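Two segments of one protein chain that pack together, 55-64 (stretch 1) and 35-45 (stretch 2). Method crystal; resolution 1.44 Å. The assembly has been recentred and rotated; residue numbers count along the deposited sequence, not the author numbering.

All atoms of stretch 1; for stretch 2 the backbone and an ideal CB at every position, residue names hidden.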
ATOM      1  N   PRO A  55      -4.704   9.758   1.601  1.00  7.56           N
ATOM      2  CA  PRO A  55      -4.199   8.975   2.751  1.00  6.55           C
ATOM      3  C   PRO A  55      -4.234   9.819   4.027  1.00  6.30           C
ATOM      4  O   PRO A  55      -3.885  11.016   3.985  1.00  7.44           O
ATOM      5  CB  PRO A  55      -2.767   8.603   2.330  1.00  7.55           C
ATOM      6  CG  PRO A  55      -2.376   9.645   1.354  1.00  8.17           C
ATOM      7  CD  PRO A  55      -3.611  10.211   0.710  1.00  8.25           C
ATOM      8  N   VAL A  56      -4.721   9.249   5.132  1.00  5.62           N
ATOM      9  CA  VAL A  56      -4.866  10.045   6.357  1.00  5.81           C
ATOM     10  C   VAL A  56      -4.089   9.547   7.564  1.00  4.99           C
ATOM     11  O   VAL A  56      -3.769  10.344   8.445  1.00  5.98           O
ATOM     12  CB  VAL A  56      -6.335  10.325   6.727  1.00  6.04           C
ATOM     13  CG1 VAL A  56      -6.952  11.198   5.639  1.00  7.20           C
ATOM     14  CG2 VAL A  56      -7.110   9.021   6.947  1.00  6.50           C
ATOM     15  N   THR A  57      -3.764   8.261   7.591  1.00  4.56           N
ATOM     16  CA  THR A  57      -3.036   7.660   8.720  1.00  4.28           C
ATOM     17  C   THR A  57      -2.504   6.283   8.336  1.00  4.03           C
ATOM     18  O   THR A  57      -2.793   5.791   7.242  1.00  4.21           O
ATOM     19  CB  THR A  57      -3.928   7.606  10.024  1.00  4.26           C
ATOM     20  OG1 THR A  57      -3.116   7.295  11.174  1.00  4.59           O
ATOM     21  CG2 THR A  57      -5.068   6.592   9.912  1.00  4.38           C
ATOM     22  N   HIS A  58      -1.728   5.670   9.219  1.00  3.69           N
ATOM     23  CA  HIS A  58      -1.348   4.266   9.065  1.00  3.26           C
ATOM     24  C   HIS A  58      -1.640   3.582  10.373  1.00  3.06           C
ATOM     25  O   HIS A  58      -1.336   4.117  11.440  1.00  3.36           O
ATOM     26  CB  HIS A  58       0.143   4.098   8.823  1.00  3.48           C
ATOM     27  CG  HIS A  58       0.603   4.394   7.413  1.00  4.29           C
ATOM     28  ND1 HIS A  58       0.696   5.654   6.916  1.00  5.56           N
ATOM     29  CD2 HIS A  58       1.015   3.537   6.399  1.00  4.31           C
ATOM     30  CE1 HIS A  58       1.200   5.605   5.660  1.00  6.49           C
ATOM     31  NE2 HIS A  58       1.380   4.317   5.333  1.00  5.28           N
ATOM     32  N   SER A  59      -2.202   2.378  10.320  1.00  3.30           N
ATOM     33  CA  SER A  59      -2.583   1.666  11.573  1.00  3.23           C
ATOM     34  C   SER A  59      -1.402   1.073  12.352  1.00  3.44           C
ATOM     35  O   SER A  59      -1.541   0.802  13.537  1.00  3.74           O
ATOM     36  CB  SER A  59      -3.567   0.539  11.250  1.00  3.50           C
ATOM     37  OG  SER A  59      -4.775   1.072  10.782  1.00  4.07           O
ATOM     38  N   VAL A  60      -0.276   0.855  11.661  1.00  3.30           N
ATOM     39  CA  VAL A  60       0.894   0.262  12.330  1.00  3.43           C
ATOM     40  C   VAL A  60       2.085   1.215  12.175  1.00  3.77           C
ATOM     41  O   VAL A  60       2.874   1.110  11.235  1.00  4.04           O
ATOM     42  CB  VAL A  60       1.164  -1.164  11.799  1.00  3.48           C
ATOM     43  CG1 VAL A  60       2.293  -1.837  12.585  1.00  3.94           C
ATOM     44  CG2 VAL A  60      -0.083  -2.028  11.898  1.00  3.93           C
ATOM     45  N   PRO A  61       2.220   2.173  13.094  1.00  4.13           N
ATOM     46  CA  PRO A  61       3.252   3.199  12.894  1.00  4.69           C
ATOM     47  C   PRO A  61       4.676   2.666  12.853  1.00  4.51           C
ATOM     48  O   PRO A  61       5.525   3.308  12.226  1.00  5.18           O
ATOM     49  CB  PRO A  61       3.037   4.167  14.065  1.00  5.46           C
ATOM     50  CG  PRO A  61       2.063   3.514  15.002  1.00  5.97           C
ATOM     51  CD  PRO A  61       1.258   2.559  14.149  1.00  4.68           C
ATOM     52  N   ARG A  62       4.952   1.553  13.525  1.00  4.62           N
ATOM     53  CA  ARG A  62       6.249   0.877  13.382  1.00  4.51           C
ATOM     54  C   ARG A  62       5.925  -0.594  13.512  1.00  4.41           C
ATOM     55  O   ARG A  62       5.154  -0.967  14.395  1.00  5.29           O
ATOM     56  CB  ARG A  62       7.229   1.308  14.467  1.00  5.48           C
ATOM     57  CG  ARG A  62       8.579   0.619  14.390  1.00  5.32           C
ATOM     58  CD  ARG A  62       9.538   1.220  15.407  1.00  6.61           C
ATOM     59  NE  ARG A  62      10.845   0.560  15.354  1.00  7.25           N
ATOM     60  CZ  ARG A  62      11.855   0.959  14.590  1.00  7.76           C
ATOM     61  NH1 ARG A  62      11.731   2.053  13.830  1.00  6.56           N
ATOM     62  NH2 ARG A  62      12.992   0.264  14.590  1.00  9.99           N
ATOM     63  N   LEU A  63       6.494  -1.427  12.649  1.00  4.34           N
ATOM     64  CA  LEU A  63       6.139  -2.842  12.602  1.00  4.88           C
ATOM     65  C   LEU A  63       6.692  -3.494  13.854  1.00  5.72           C
ATOM     66  O   LEU A  63       7.862  -3.371  14.138  1.00  7.49           O
ATOM     67  CB  LEU A  63       6.711  -3.492  11.325  1.00  5.38           C
ATOM     68  CG  LEU A  63       6.383  -2.720  10.020  1.00  5.07           C
ATOM     69  CD1 LEU A  63       6.850  -3.506   8.797  1.00  5.68           C
ATOM     70  CD2 LEU A  63       4.890  -2.435   9.889  1.00  4.96           C
ATOM     71  N   ASN A  64       5.841  -4.196  14.599  1.00  5.70           N
ATOM     72  CA  ASN A  64       6.222  -4.836  15.858  1.00  6.77           C
ATOM     73  C   ASN A  64       6.142  -6.358  15.810  1.00  7.34           C
ATOM     74  O   ASN A  64       5.852  -7.013  16.816  1.00  9.46           O
ATOM     75  CB  ASN A  64       5.339  -4.295  16.992  1.00  7.32           C
ATOM     76  CG  ASN A  64       3.862  -4.691  16.847  1.00  7.95           C
ATOM     77  OD1 ASN A  64       3.280  -4.633  15.752  1.00  7.61           O
ATOM     78  ND2 ASN A  64       3.244  -5.059  17.970  1.00 10.10           N
ATOM     79  N   UNK A  35       0.720  -3.732   3.253  1.00  5.12           N
ATOM     80  CA  UNK A  35       2.019  -3.125   2.973  1.00  4.39           C
ATOM     81  C   UNK A  35       3.233  -4.022   3.195  1.00  4.21           C
ATOM     82  O   UNK A  35       4.339  -3.546   3.096  1.00  3.95           O
ATOM     83  CB  UNK A  35       2.175  -1.874   3.840  1.00  4.39           C
ATOM     84  N   UNK A  36       3.040  -5.301   3.511  1.00  4.24           N
ATOM     85  CA  UNK A  36       4.199  -6.219   3.586  1.00  3.81           C
ATOM     86  C   UNK A  36       5.228  -5.708   4.611  1.00  4.08           C
ATOM     87  O   UNK A  36       4.849  -5.476   5.768  1.00  4.25           O
ATOM     88  CB  UNK A  36       4.856  -6.366   2.212  1.00  3.81           C
ATOM     89  N   UNK A  37       6.477  -5.518   4.209  1.00  4.07           N
ATOM     90  CA  UNK A  37       7.518  -5.059   5.133  1.00  4.13           C
ATOM     91  C   UNK A  37       7.762  -3.548   5.066  1.00  3.96           C
ATOM     92  O   UNK A  37       8.720  -3.046   5.649  1.00  4.38           O
ATOM     93  CB  UNK A  37       8.826  -5.797   4.839  1.00  4.13           C
ATOM     94  N   UNK A  38       6.880  -2.810   4.405  1.00  3.55           N
ATOM     95  CA  UNK A  38       7.000  -1.339   4.382  1.00  3.43           C
ATOM     96  C   UNK A  38       6.495  -0.732   5.700  1.00  3.42           C
ATOM     97  O   UNK A  38       5.589  -1.252   6.324  1.00  4.22           O
ATOM     98  CB  UNK A  38       6.218  -0.757   3.203  1.00  3.43           C
ATOM     99  N   UNK A  39       7.161   0.297   6.169  1.00  3.21           N
ATOM    100  CA  UNK A  39       6.948   0.802   7.533  1.00  3.18           C
ATOM    101  C   UNK A  39       6.895   2.333   7.516  1.00  3.24           C
ATOM    102  O   UNK A  39       7.867   2.971   7.100  1.00  3.36           O
ATOM    103  CB  UNK A  39       8.054   0.316   8.472  1.00  3.18           C
ATOM    104  N   UNK A  40       5.821   2.963   8.014  1.00  3.53           N
ATOM    105  CA  UNK A  40       4.674   2.421   8.711  1.00  3.55           C
ATOM    106  C   UNK A  40       3.837   1.543   7.797  1.00  3.54           C
ATOM    107  O   UNK A  40       3.885   1.670   6.569  1.00  3.81           O
ATOM    108  CB  UNK A  40       3.819   3.552   9.286  1.00  3.55           C
ATOM    109  N   UNK A  41       3.043   0.692   8.423  1.00  3.31           N
ATOM    110  CA  UNK A  41       2.210  -0.243   7.687  1.00  3.62           C
ATOM    111  C   UNK A  41       0.731   0.065   7.796  1.00  3.60           C
ATOM    112  O   UNK A  41       0.308   0.838   8.660  1.00  3.65           O
ATOM    113  CB  UNK A  41       2.471  -1.668   8.179  1.00  3.62           C
ATOM    114  N   UNK A  42      -0.042  -0.585   6.915  1.00  3.87           N
ATOM    115  CA  UNK A  42      -1.511  -0.559   6.939  1.00  3.54           C
ATOM    116  C   UNK A  42      -2.088   0.841   6.792  1.00  3.39           C
ATOM    117  O   UNK A  42      -2.739   1.354   7.715  1.00  3.32           O
ATOM    118  CB  UNK A  42      -2.020  -1.177   8.243  1.00  3.54           C
ATOM    119  N   UNK A  43      -1.869   1.463   5.635  1.00  3.23           N
ATOM    120  CA  UNK A  43      -2.410   2.813   5.410  1.00  3.82           C
ATOM    121  C   UNK A  43      -3.926   2.813   5.492  1.00  3.92           C
ATOM    122  O   UNK A  43      -4.579   1.780   5.208  1.00  4.59           O
ATOM    123  CB  UNK A  43      -1.964   3.353   4.050  1.00  3.82           C
ATOM    124  N   UNK A  44      -4.452   3.967   5.893  1.00  4.28           N
ATOM    125  CA  UNK A  44      -5.878   4.270   5.843  1.00  4.41           C
ATOM    126  C   UNK A  44      -6.064   5.463   4.904  1.00  4.21           C
ATOM    127  O   UNK A  44      -5.409   6.507   5.085  1.00  4.69           O
ATOM    128  CB  UNK A  44      -6.438   4.563   7.236  1.00  4.41           C
ATOM    129  N   UNK A  45      -6.946   5.284   3.922  1.00  4.32           N
ATOM    130  CA  UNK A  45      -7.360   6.361   3.027  1.00  4.16           C
ATOM    131  C   UNK A  45      -8.766   6.789   3.351  1.00  4.19           C
ATOM    132  O   UNK A  45      -9.572   6.006   3.892  1.00  3.80           O
ATOM    133  CB  UNK A  45      -7.261   5.929   1.562  1.00  4.16           C
TER

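Positions 35 to 38 form a type II' turn, and stretch 1 sets few conditions on the first two. At 35 nothing of stretch 1 lies within 5.5 Å of the ideal CB, so much is allowed; the residue is T35, whose OG1 accepts from the N of position 42 at 2.9 Å, tying the start of the turn to the corner at 42. Position 36 points away with a positive phi of 58°, which favours glycine or asparagine on backbone grounds, yet F36 is there. Position 37 points sideways, its ideal CB 5.0 Å from L63 CD1; several small or medium residues would suit, and A37 is found. Position 38 points away and leaves its choice to other neighbours; it is Y38.

At 39 the ideal CB lies 3.8 Å from L63 CG, with the P61 carbonyl farther off. A small apolar or polar residue would fit. S39 packs its CB on L63 CG at 3.9 Å, and a water donates to both S39 OG (2.8 Å) and P61 O (2.7 Å), bridging the gap.

Position 40 points toward stretch 1, with its ideal CB a tight 3.3 Å from V60 O and beside the imidazole of H58. The peptide before it is cis and phi is -67°, so proline is the strong candidate. P40 sets CG over the ring face, 3.8 Å from the centroid of H58.

At 41 an ideal CB would come within 3.1 Å of L63 CD2, which argues for glycine. G41 pairs with V60 in both directions: G41 N to V60 O at 2.8 Å, V60 N to G41 O at 3.1 Å.

Position 42 turns the corner with phi/psi of 60/65, where glycine, asparagine or aspartate would be easy guesses. Its CB sits near S59 CB, so a small side chain also fits. A42 accepts from S59 N through its O at 2.9 Å and touches V60 CG2 with its CB at 4.3 Å.

Position 43 has phi -61° and its ideal CB 3.7 Å from H58 NE2; proline or a compact aliphatic residue would serve. P43 covers the H58 ring face opposite P40, its CB 4.2 Å from the centroid.

At 44 the CB meets T57 CG2, with V56 CG2 beyond: a site for a beta-branched aliphatic. V44 packs its CB on T57 CG2 at 3.6 Å, while its O accepts from V56 N at 2.8 Å and only weakly from T57 N at 3.5 Å, the mark of a bulge.

Position 45 shares a face with P55, its ideal CB 4.5 Å from P55 CA, leaving room for a longer apolar chain. L45 reaches back, CD2 to P55 CB at 3.5 Å.

Stretch 2 (35-45) TFAYSPGAPVL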
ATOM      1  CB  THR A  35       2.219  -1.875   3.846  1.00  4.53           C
ATOM      2  OG1 THR A  35       1.633  -2.114   5.134  1.00  4.97           O
ATOM      3  CG2 THR A  35       1.524  -0.634   3.205  1.00  5.82           C
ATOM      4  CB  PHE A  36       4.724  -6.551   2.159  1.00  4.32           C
ATOM      5  CG  PHE A  36       3.642  -7.180   1.313  1.00  5.41           C
ATOM      6  CD1 PHE A  36       2.692  -6.395   0.635  1.00  5.31           C
ATOM      7  CD2 PHE A  36       3.490  -8.576   1.309  1.00  5.70           C
ATOM      8  CE1 PHE A  36       1.649  -6.999  -0.071  1.00  6.05           C
ATOM      9  CE2 PHE A  36       2.449  -9.180   0.609  1.00  5.96           C
ATOM     10  CZ  PHE A  36       1.542  -8.387  -0.087  1.00  6.04           C
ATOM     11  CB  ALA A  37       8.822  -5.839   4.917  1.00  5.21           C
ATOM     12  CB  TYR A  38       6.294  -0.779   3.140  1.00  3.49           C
ATOM     13  CG  TYR A  38       7.039  -1.206   1.860  1.00  3.72           C
ATOM     14  CD1 TYR A  38       8.091  -0.467   1.375  1.00  4.11           C
ATOM     15  CD2 TYR A  38       6.684  -2.376   1.153  1.00  3.96           C
ATOM     16  CE1 TYR A  38       8.785  -0.851   0.218  1.00  4.58           C
ATOM     17  CE2 TYR A  38       7.357  -2.779   0.008  1.00  4.40           C
ATOM     18  CZ  TYR A  38       8.412  -2.003  -0.471  1.00  4.99           C
ATOM     19  OH  TYR A  38       9.115  -2.381  -1.620  1.00  5.47           O
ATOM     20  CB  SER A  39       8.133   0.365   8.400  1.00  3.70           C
ATOM     21  OG  SER A  39       8.002   0.887   9.726  1.00  4.70           O
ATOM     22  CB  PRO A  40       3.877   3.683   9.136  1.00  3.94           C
ATOM     23  CG  PRO A  40       4.305   4.730   8.184  1.00  4.07           C
ATOM     24  CD  PRO A  40       5.756   4.439   7.920  1.00  3.89           C
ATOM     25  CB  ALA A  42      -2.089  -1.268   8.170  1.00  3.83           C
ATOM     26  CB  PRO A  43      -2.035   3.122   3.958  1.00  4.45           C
ATOM     27  CG  PRO A  43      -1.330   1.948   3.435  1.00  4.85           C
ATOM     28  CD  PRO A  43      -1.198   0.895   4.453  1.00  4.00           C
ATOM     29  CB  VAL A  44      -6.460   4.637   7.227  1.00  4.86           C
ATOM     30  CG1 VAL A  44      -7.961   4.887   7.155  1.00  6.03           C
ATOM     31  CG2 VAL A  44      -6.215   3.509   8.232  1.00  5.26           C
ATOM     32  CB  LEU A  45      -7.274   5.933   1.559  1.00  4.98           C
ATOM     33  CG  LEU A  45      -6.032   5.128   1.116  1.00  7.18           C
ATOM     34  CD1 LEU A  45      -6.265   4.618  -0.301  1.00  8.60           C
ATOM     35  CD2 LEU A  45      -4.783   5.981   1.187  1.00  9.04           C
TER
HETATM   36  O   HOH W   1       7.966   3.428  10.981  1.00  5.82           O
HETATM   37  O   HOH W   2      -5.361   0.351   8.119  1.00  6.06           O
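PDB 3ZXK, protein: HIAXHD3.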